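Side-chain contact in prolyl endopeptidase (Myxococcus xanthus, PDB 2BKL), which probably hydrolyses oligopeptides on the carboxyl side of proline, and less readily alanine, as a serine peptidase of the S9A family: residues A[390-395]-A[401-406]. Sequence-based numbering, arbitrary orientation.
Sequences IYKTSV and ELWAKV
Ile390 pairs with two residues at once: its O accepts Trp403 N at 2.8 Å, in the carbonyl plane, and Ala404 N at a longer 3.2 Å, while its own N bonds to Ala404 O. The isoleucine side chain runs alongside that of Trp403 in the same direction. With CG2 anti to the backbone N, this methyl comes to 3.8 Å from Trp403 CE3, and Ile390 CD1 lies near Trp403 CZ3. Tyr378 of strand 376-383 meets the indole edge-to-face. Tyr391, on the other face of the sheet, stands in a non-hydrogen-bonded pair with Leu402. Leu402 CD1 sits over one face of the Tyr391 ring, 4.1 Å from its centroid and displaced from the centre, a CH-pi contact; the phenol OH bonds to Gln389. A serine at Tyr391 would probably leave the Leu402 methyl without its aromatic partner and open a gap beside the Tyr379 ring. Lys392 bonds through N to Glu401 O at 2.9 Å and through O to Glu401 N, and a water bridges Lys392 O to Glu401 OE2. The extended Lys392 chain crosses Trp403, Lys392 CD lying 4.2 Å from Trp403 CD1, and Lys392 NZ stays 5.1 Å from Glu401 OE2, too far for a salt bridge. Trp403 and Ala404 facing Ile390 form a classic beta bulge in the hairpin of strands 386-394 and 400-405, the last two strands of a four-stranded antiparallel blade of the beta-propeller domain.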
# COMPACT_ATOMS: atom_id res chain seq x y z
N ILE A 390 -9.73 9.14 -16.28
CA ILE A 390 -9.36 10.40 -15.68
C ILE A 390 -10.24 11.50 -16.22
O ILE A 390 -10.41 11.62 -17.42
CB ILE A 390 -7.90 10.74 -15.95
CG1 ILE A 390 -6.99 9.63 -15.42
CG2 ILE A 390 -7.56 12.10 -15.34
CD1 ILE A 390 -5.55 9.85 -15.82
N TYR A 391 -10.79 12.29 -15.32
CA TYR A 391 -11.61 13.44 -15.66
C TYR A 391 -10.88 14.73 -15.34
O TYR A 391 -10.20 14.84 -14.31
CB TYR A 391 -12.95 13.39 -14.90
CG TYR A 391 -13.82 12.29 -15.44
CD1 TYR A 391 -13.67 10.99 -14.99
CD2 TYR A 391 -14.76 12.54 -16.40
CE1 TYR A 391 -14.40 9.97 -15.51
CE2 TYR A 391 -15.55 11.51 -16.93
CZ TYR A 391 -15.34 10.23 -16.46
OH TYR A 391 -16.10 9.18 -16.94
N LYS A 392 -11.01 15.69 -16.24
CA LYS A 392 -10.50 17.03 -16.03
C LYS A 392 -11.70 17.90 -15.69
O LYS A 392 -12.69 17.93 -16.42
CB LYS A 392 -9.79 17.54 -17.28
CG LYS A 392 -9.25 18.96 -17.16
CD LYS A 392 -8.51 19.39 -18.43
CE LYS A 392 -8.41 20.88 -18.56
NZ LYS A 392 -7.99 21.28 -19.93
N THR A 393 -11.61 18.60 -14.56
CA THR A 393 -12.72 19.39 -14.07
C THR A 393 -12.28 20.81 -13.80
O THR A 393 -11.11 21.07 -13.55
CB THR A 393 -13.33 18.78 -12.78
OG1 THR A 393 -12.47 19.06 -11.65
CG2 THR A 393 -13.39 17.28 -12.81
N SER A 394 -13.23 21.74 -13.87
CA SER A 394 -13.02 23.09 -13.41
C SER A 394 -13.50 23.21 -11.97
O SER A 394 -14.63 22.89 -11.65
CB SER A 394 -13.80 24.08 -14.27
OG SER A 394 -13.90 25.34 -13.62
N VAL A 395 -12.64 23.68 -11.10
CA VAL A 395 -13.00 23.83 -9.71
C VAL A 395 -14.05 24.92 -9.55
O VAL A 395 -14.99 24.77 -8.78
CB VAL A 395 -11.76 24.14 -8.83
CG1 VAL A 395 -12.17 24.38 -7.39
CG2 VAL A 395 -10.77 23.00 -8.88
N GLU A 401 -14.88 16.84 -17.94
CA GLU A 401 -14.69 16.21 -19.26
C GLU A 401 -13.83 14.98 -19.07
O GLU A 401 -12.87 15.03 -18.31
CB GLU A 401 -13.91 17.14 -20.20
CG GLU A 401 -14.46 18.54 -20.39
CD GLU A 401 -13.54 19.41 -21.24
OE1 GLU A 401 -13.37 19.10 -22.45
OE2 GLU A 401 -12.98 20.38 -20.71
N LEU A 402 -14.13 13.89 -19.77
CA LEU A 402 -13.21 12.76 -19.84
C LEU A 402 -11.91 13.19 -20.50
O LEU A 402 -11.89 13.77 -21.60
CB LEU A 402 -13.84 11.59 -20.59
CG LEU A 402 -12.98 10.33 -20.66
CD1 LEU A 402 -12.90 9.65 -19.30
CD2 LEU A 402 -13.56 9.41 -21.71
N TRP A 403 -10.81 12.91 -19.83
CA TRP A 403 -9.49 13.28 -20.28
C TRP A 403 -8.70 12.07 -20.79
O TRP A 403 -7.94 12.20 -21.74
CB TRP A 403 -8.76 13.98 -19.14
CG TRP A 403 -7.41 14.58 -19.47
CD1 TRP A 403 -7.19 15.77 -20.10
CD2 TRP A 403 -6.13 14.06 -19.13
NE1 TRP A 403 -5.84 16.01 -20.20
CE2 TRP A 403 -5.16 14.97 -19.62
CE3 TRP A 403 -5.69 12.90 -18.50
CZ2 TRP A 403 -3.79 14.77 -19.46
CZ3 TRP A 403 -4.33 12.70 -18.33
CH2 TRP A 403 -3.39 13.63 -18.82
N ALA A 404 -8.82 10.93 -20.11
CA ALA A 404 -8.16 9.70 -20.54
C ALA A 404 -8.96 8.52 -20.07
O ALA A 404 -9.64 8.60 -19.08
CB ALA A 404 -6.74 9.63 -19.96
N LYS A 405 -8.88 7.42 -20.82
CA LYS A 405 -9.54 6.17 -20.47
C LYS A 405 -8.65 5.04 -20.95
O LYS A 405 -8.17 5.09 -22.08
CB LYS A 405 -10.89 6.13 -21.19
CG LYS A 405 -11.70 4.86 -21.05
CD LYS A 405 -13.13 5.04 -21.58
CE LYS A 405 -13.21 5.01 -23.11
NZ LYS A 405 -13.70 3.69 -23.66
N VAL A 406 -8.39 4.06 -20.09
CA VAL A 406 -7.64 2.85 -20.49
C VAL A 406 -8.55 1.90 -21.24
O VAL A 406 -9.60 1.48 -20.74
CB VAL A 406 -7.04 2.13 -19.27
CG1 VAL A 406 -6.22 0.96 -19.74
CG2 VAL A 406 -6.17 3.07 -18.45
O HOH W 1 -13.07 20.34 -17.85